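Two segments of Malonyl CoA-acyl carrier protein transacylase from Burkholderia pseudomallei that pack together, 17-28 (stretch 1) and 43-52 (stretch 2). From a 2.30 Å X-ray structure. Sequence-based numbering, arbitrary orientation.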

ATOM      1  N   GLN A  17     -10.038   2.514   1.845  1.00 19.42           N
ATOM      2  CA  GLN A  17     -10.788   2.599   3.122  1.00 18.83           C
ATOM      3  C   GLN A  17     -12.151   3.235   2.865  1.00 19.00           C
ATOM      4  O   GLN A  17     -12.317   3.960   1.893  1.00 20.14           O
ATOM      5  CB  GLN A  17     -10.005   3.444   4.139  1.00 17.97           C
ATOM      6  CG  GLN A  17     -10.085   4.955   3.917  1.00 15.92           C
ATOM      7  CD  GLN A  17      -9.236   5.463   2.715  1.00 19.59           C
ATOM      8  OE1 GLN A  17      -8.357   4.763   2.221  1.00 14.44           O
ATOM      9  NE2 GLN A  17      -9.510   6.696   2.259  1.00 14.05           N
ATOM     10  N   ALA A  18     -13.115   2.980   3.738  1.00 18.16           N
ATOM     11  CA  ALA A  18     -14.477   3.507   3.593  1.00 17.83           C
ATOM     12  C   ALA A  18     -15.147   3.332   4.946  1.00 18.38           C
ATOM     13  O   ALA A  18     -14.922   2.323   5.635  1.00 18.39           O
ATOM     14  CB  ALA A  18     -15.273   2.677   2.566  1.00 17.31           C
ATOM     15  N   LYS A  19     -16.003   4.261   5.321  1.00 18.97           N
ATOM     16  CA  LYS A  19     -16.721   4.149   6.587  1.00 19.81           C
ATOM     17  C   LYS A  19     -17.520   2.824   6.524  1.00 19.85           C
ATOM     18  O   LYS A  19     -18.214   2.584   5.538  1.00 21.29           O
ATOM     19  CB  LYS A  19     -17.659   5.345   6.675  1.00 19.86           C
ATOM     20  CG  LYS A  19     -18.421   5.570   7.952  1.00 20.33           C
ATOM     21  CD  LYS A  19     -19.731   6.273   7.607  1.00 24.02           C
ATOM     22  CE  LYS A  19     -20.464   6.895   8.805  1.00 26.36           C
ATOM     23  NZ  LYS A  19     -19.982   8.327   9.065  1.00 29.42           N
ATOM     24  N   GLY A  20     -17.411   1.984   7.550  1.00 19.09           N
ATOM     25  CA  GLY A  20     -18.161   0.731   7.637  1.00 17.84           C
ATOM     26  C   GLY A  20     -17.186  -0.446   7.544  1.00 19.00           C
ATOM     27  O   GLY A  20     -17.537  -1.587   7.880  1.00 19.13           O
ATOM     28  N   MET A  21     -15.946  -0.167   7.131  1.00 18.08           N
ATOM     29  CA  MET A  21     -14.912  -1.191   7.025  1.00 18.08           C
ATOM     30  C   MET A  21     -14.638  -1.872   8.383  1.00 18.18           C
ATOM     31  O   MET A  21     -14.683  -1.235   9.462  1.00 18.19           O
ATOM     32  CB  MET A  21     -13.618  -0.606   6.447  1.00 17.15           C
ATOM     33  CG  MET A  21     -12.937   0.361   7.384  1.00 16.86           C
ATOM     34  SD  MET A  21     -11.680   1.525   6.746  1.00 20.75           S
ATOM     35  CE  MET A  21     -10.473   0.447   6.071  1.00 17.75           C
ATOM     36  N   GLY A  22     -14.305  -3.121   8.330  1.00 17.93           N
ATOM     37  CA  GLY A  22     -14.126  -3.859   9.539  1.00 20.44           C
ATOM     38  C   GLY A  22     -15.391  -4.506  10.014  1.00 20.40           C
ATOM     39  O   GLY A  22     -15.476  -5.653   9.965  1.00 21.30           O
ATOM     40  N   GLY A  23     -16.353  -3.735  10.473  1.00 21.01           N
ATOM     41  CA  GLY A  23     -17.645  -4.258  10.846  1.00 21.71           C
ATOM     42  C   GLY A  23     -17.630  -5.097  12.095  1.00 22.06           C
ATOM     43  O   GLY A  23     -17.185  -4.672  13.089  1.00 20.80           O
ATOM     44  N   ALA A  24     -18.085  -6.319  11.991  1.00 22.60           N
ATOM     45  CA  ALA A  24     -18.194  -7.195  13.124  1.00 23.06           C
ATOM     46  C   ALA A  24     -16.901  -7.869  13.498  1.00 23.40           C
ATOM     47  O   ALA A  24     -16.778  -8.376  14.556  1.00 23.26           O
ATOM     48  CB  ALA A  24     -19.248  -8.167  12.900  1.00 24.19           C
ATOM     49  N   LEU A  25     -15.922  -7.812  12.612  1.00 23.15           N
ATOM     50  CA  LEU A  25     -14.579  -8.240  12.913  1.00 22.12           C
ATOM     51  C   LEU A  25     -13.989  -7.625  14.144  1.00 21.48           C
ATOM     52  O   LEU A  25     -13.212  -8.234  14.761  1.00 22.30           O
ATOM     53  CB  LEU A  25     -13.653  -7.931  11.784  1.00 21.19           C
ATOM     54  CG  LEU A  25     -13.738  -8.815  10.552  1.00 24.24           C
ATOM     55  CD1 LEU A  25     -12.936  -8.207   9.463  1.00 20.05           C
ATOM     56  CD2 LEU A  25     -13.273 -10.197  10.876  1.00 19.96           C
ATOM     57  N   PHE A  26     -14.343  -6.406  14.473  1.00 19.94           N
ATOM     58  CA  PHE A  26     -13.793  -5.755  15.639  1.00 20.32           C
ATOM     59  C   PHE A  26     -14.144  -6.408  16.949  1.00 20.65           C
ATOM     60  O   PHE A  26     -13.345  -6.527  17.773  1.00 21.95           O
ATOM     61  CB  PHE A  26     -14.159  -4.270  15.690  1.00 19.09           C
ATOM     62  CG  PHE A  26     -13.376  -3.439  14.751  1.00 17.70           C
ATOM     63  CD1 PHE A  26     -13.938  -2.915  13.638  1.00 14.58           C
ATOM     64  CD2 PHE A  26     -12.073  -3.210  14.967  1.00 13.88           C
ATOM     65  CE1 PHE A  26     -13.198  -2.210  12.796  1.00 15.95           C
ATOM     66  CE2 PHE A  26     -11.389  -2.516  14.141  1.00 11.64           C
ATOM     67  CZ  PHE A  26     -11.927  -2.014  13.059  1.00 12.55           C
ATOM     68  N   ASP A  27     -15.374  -6.777  17.121  1.00 20.97           N
ATOM     69  CA  ASP A  27     -15.835  -7.514  18.293  1.00 22.20           C
ATOM     70  C   ASP A  27     -15.420  -8.986  18.229  1.00 22.81           C
ATOM     71  O   ASP A  27     -15.142  -9.565  19.273  1.00 24.54           O
ATOM     72  CB  ASP A  27     -17.363  -7.467  18.390  1.00 22.57           C
ATOM     73  CG  ASP A  27     -17.905  -6.098  18.787  1.00 22.58           C
ATOM     74  OD1 ASP A  27     -17.243  -5.316  19.525  1.00 21.33           O
ATOM     75  OD2 ASP A  27     -19.035  -5.834  18.348  1.00 26.73           O
ATOM     76  N   ARG A  28     -15.397  -9.602  17.034  1.00 21.53           N
ATOM     77  CA  ARG A  28     -14.881 -10.957  16.922  1.00 21.12           C
ATOM     78  C   ARG A  28     -13.482 -11.033  17.486  1.00 20.56           C
ATOM     79  O   ARG A  28     -13.161 -11.994  18.191  1.00 21.10           O
ATOM     80  CB  ARG A  28     -14.874 -11.446  15.467  1.00 21.17           C
ATOM     81  CG  ARG A  28     -14.211 -12.830  15.292  1.00 22.80           C
ATOM     82  CD  ARG A  28     -14.189 -13.248  13.788  1.00 23.31           C
ATOM     83  NE  ARG A  28     -13.538 -14.548  13.641  1.00 20.27           N
ATOM     84  CZ  ARG A  28     -13.599 -15.316  12.559  1.00 21.59           C
ATOM     85  NH1 ARG A  28     -14.274 -14.903  11.489  1.00 17.90           N
ATOM     86  NH2 ARG A  28     -12.988 -16.507  12.555  1.00 20.06           N
ATOM     87  N   SER A  43     -10.590   4.926  19.741  1.00 20.61           N
ATOM     88  CA  SER A  43     -11.264   3.693  19.362  1.00 19.14           C
ATOM     89  C   SER A  43     -11.075   3.425  17.878  1.00 18.08           C
ATOM     90  O   SER A  43     -11.475   4.226  17.056  1.00 17.75           O
ATOM     91  CB  SER A  43     -12.759   3.753  19.670  1.00 20.25           C
ATOM     92  OG  SER A  43     -13.390   2.495  19.341  1.00 19.58           O
ATOM     93  N   ILE A  44     -10.454   2.304  17.546  1.00 17.00           N
ATOM     94  CA  ILE A  44     -10.238   1.948  16.173  1.00 16.05           C
ATOM     95  C   ILE A  44     -11.580   1.590  15.513  1.00 16.55           C
ATOM     96  O   ILE A  44     -11.795   1.816  14.310  1.00 15.67           O
ATOM     97  CB  ILE A  44      -9.151   0.810  16.082  1.00 16.30           C
ATOM     98  CG1 ILE A  44      -8.759   0.515  14.634  1.00 15.52           C
ATOM     99  CG2 ILE A  44      -9.625  -0.485  16.675  1.00 16.44           C
ATOM    100  CD1 ILE A  44      -8.187   1.698  13.833  1.00 19.65           C
ATOM    101  N   ARG A  45     -12.500   1.040  16.318  1.00 17.00           N
ATOM    102  CA  ARG A  45     -13.774   0.555  15.772  1.00 16.98           C
ATOM    103  C   ARG A  45     -14.641   1.742  15.405  1.00 17.20           C
ATOM    104  O   ARG A  45     -15.302   1.723  14.377  1.00 16.75           O
ATOM    105  CB  ARG A  45     -14.524  -0.365  16.769  1.00 16.92           C
ATOM    106  CG  ARG A  45     -15.826  -0.924  16.151  1.00 13.15           C
ATOM    107  CD  ARG A  45     -16.772  -1.489  17.214  1.00 17.71           C
ATOM    108  NE  ARG A  45     -17.913  -2.127  16.581  1.00 18.78           N
ATOM    109  CZ  ARG A  45     -18.988  -1.511  16.138  1.00 19.52           C
ATOM    110  NH1 ARG A  45     -19.126  -0.205  16.316  1.00 18.47           N
ATOM    111  NH2 ARG A  45     -19.940  -2.237  15.526  1.00 21.64           N
ATOM    112  N   ALA A  46     -14.655   2.755  16.274  1.00 18.19           N
ATOM    113  CA  ALA A  46     -15.414   3.967  16.034  1.00 18.41           C
ATOM    114  C   ALA A  46     -14.893   4.629  14.751  1.00 18.81           C
ATOM    115  O   ALA A  46     -15.678   4.995  13.884  1.00 19.44           O
ATOM    116  CB  ALA A  46     -15.283   4.906  17.208  1.00 17.72           C
ATOM    117  N   LEU A  47     -13.579   4.762  14.623  1.00 18.23           N
ATOM    118  CA  LEU A  47     -12.994   5.463  13.477  1.00 17.78           C
ATOM    119  C   LEU A  47     -13.423   4.758  12.194  1.00 18.49           C
ATOM    120  O   LEU A  47     -13.803   5.415  11.200  1.00 18.48           O
ATOM    121  CB  LEU A  47     -11.456   5.480  13.620  1.00 16.45           C
ATOM    122  CG  LEU A  47     -10.619   5.881  12.367  1.00 16.59           C
ATOM    123  CD1 LEU A  47     -10.738   7.379  12.017  1.00 12.64           C
ATOM    124  CD2 LEU A  47      -9.162   5.558  12.539  1.00 12.48           C
ATOM    125  N   CYS A  48     -13.381   3.412  12.230  1.00 19.17           N
ATOM    126  CA  CYS A  48     -13.715   2.559  11.061  1.00 19.53           C
ATOM    127  C   CYS A  48     -15.213   2.388  10.670  1.00 20.40           C
ATOM    128  O   CYS A  48     -15.610   2.518   9.451  1.00 19.74           O
ATOM    129  CB  CYS A  48     -13.042   1.179  11.203  1.00 19.64           C
ATOM    130  SG  CYS A  48     -11.200   1.184  11.030  1.00 19.38           S
ATOM    131  N   VAL A  49     -16.038   2.086  11.681  1.00 21.93           N
ATOM    132  CA  VAL A  49     -17.457   1.753  11.452  1.00 22.86           C
ATOM    133  C   VAL A  49     -18.295   3.032  11.381  1.00 24.23           C
ATOM    134  O   VAL A  49     -19.061   3.205  10.430  1.00 24.88           O
ATOM    135  CB  VAL A  49     -18.014   0.739  12.504  1.00 23.95           C
ATOM    136  CG1 VAL A  49     -19.517   0.593  12.367  1.00 21.24           C
ATOM    137  CG2 VAL A  49     -17.308  -0.627  12.392  1.00 19.97           C
ATOM    138  N   ASP A  50     -18.098   3.938  12.336  1.00 24.27           N
ATOM    139  CA  ASP A  50     -18.893   5.161  12.434  1.00 26.21           C
ATOM    140  C   ASP A  50     -18.235   6.404  11.792  1.00 27.35           C
ATOM    141  O   ASP A  50     -18.949   7.255  11.254  1.00 27.63           O
ATOM    142  CB  ASP A  50     -19.193   5.518  13.909  1.00 25.40           C
ATOM    143  CG  ASP A  50     -19.688   4.293  14.750  1.00 28.36           C
ATOM    144  OD1 ASP A  50     -20.513   3.525  14.137  1.00 24.03           O
ATOM    145  OD2 ASP A  50     -19.267   4.143  16.006  1.00 23.45           O
ATOM    146  N   ASP A  51     -16.895   6.517  11.863  1.00 27.64           N
ATOM    147  CA  ASP A  51     -16.148   7.704  11.430  1.00 28.39           C
ATOM    148  C   ASP A  51     -16.785   9.079  11.726  1.00 29.53           C
ATOM    149  O   ASP A  51     -16.966   9.865  10.804  1.00 29.17           O
ATOM    150  CB  ASP A  51     -15.747   7.639   9.947  1.00 27.92           C
ATOM    151  CG  ASP A  51     -14.579   8.605   9.619  1.00 28.72           C
ATOM    152  OD1 ASP A  51     -13.973   9.164  10.578  1.00 23.24           O
ATOM    153  OD2 ASP A  51     -14.270   8.815   8.406  1.00 32.20           O
ATOM    154  N   PRO A  52     -17.055   9.404  12.963  1.00 30.14           N
ATOM    155  CA  PRO A  52     -17.757  10.618  13.298  1.00 31.06           C
ATOM    156  C   PRO A  52     -17.137  11.950  12.927  1.00 30.73           C
ATOM    157  O   PRO A  52     -17.872  12.788  12.608  1.00 30.04           O
ATOM    158  CB  PRO A  52     -17.943  10.488  14.795  1.00 31.72           C
ATOM    159  CG  PRO A  52     -17.185   9.420  15.171  1.00 32.12           C
ATOM    160  CD  PRO A  52     -17.018   8.524  14.111  1.00 31.25           C
TER
HETATM  161  O   HOH W   1     -17.612  -5.033  15.600  1.00 14.62           O
HETATM  162  O   HOH W   2     -20.304  -5.180  15.309  1.00 28.60           O

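Phe-26, Cys-48 and Lys-19 have the largest areas covered in this contact, which buries 552 Å² in all between a loop that leads into a helix (17-28) and the helix 44-50 with the residues that follow it. Phe-26 is the knob. Its CA-to-CB bond points toward the second stretch, and its ring settles into a hole formed by Ile-44, Arg-45, Cys-48 and Val-49, two adjacent pairs, one turn apart on the same helix. One ring face lies against the backbone of Arg-45: Arg-45 CA stands 3.9 Å from the centroid of the Phe-26 ring, only 4° off the ring normal, an almost ideal CH-pi contact. The other wall residues meet the ring obliquely, with Phe-26 CE2 3.7 Å from Ile-44 CG2, Phe-26 CE1 3.7 Å from Cys-48 CB, and Phe-26 CD1 4.3 Å from Val-49 CG2. The aliphatic part of Arg-45 adds to this packing, its CG lying 3.7 Å from Phe-26 CD1. The ring also restricts its own stretch, since a CB on Gly-22 would clash with Phe-26 CE1; the backbone angles of Gly-22 call for glycine in any case.

Cys-48 works through both side chain and backbone. Besides meeting Phe-26, Cys-48 CB packs 3.9 Å from Met-21 CG and 3.4 Å from Met-21 O, so Cys-48 CB touches both the loop and the ring. Its carbonyl lies near the helix end and accepts from the loop: Gly-20 N donates to Cys-48 O at 2.7 Å, with a nearly straight N-H...O angle of 173°. Lys-19 CA approaches the same oxygen, Cys-48 O, at 3.5 Å in a CA-H...O contact. Gly-20 sits within the type II turn from Ala-18 to Met-21, closed by Met-21 N to Ala-18 O at 3.1 Å, and its CA comes within 4.0 Å of the CA of Val-49.

Lys-19 leaves its backbone sideways, but its extended chain, t through chi3, runs along the end of the helix. Lys-19 CG lies 3.5 Å from Val-49 O and 3.9 Å from Asp-51 CB, and the ammonium closes the contact with a hydrogen bond from Lys-19 NZ to Asp-50 O at 2.6 Å. The lysine thus binds a main-chain carbonyl where the helix gives way to Asp-51, which has positive phi.

On the side of Arg-45, water fills the space between polar groups. Water 1 donates to Gly-23 O at 2.6 Å and accepts from Arg-45 NE at 3.1 Å and from Asp-27 N at 3.2 Å, while water 2 accepts from Arg-45 NH2 at 3.0 Å and donates weakly to Asp-27 OD2 at 3.4 Å. Direct pairing of the charges is not achieved: Asp-27 OD2 is 4.3 Å from Arg-45 NE and well out of the guanidinium plane, so the attraction is electrostatic and the hydrogen bonding passes through water.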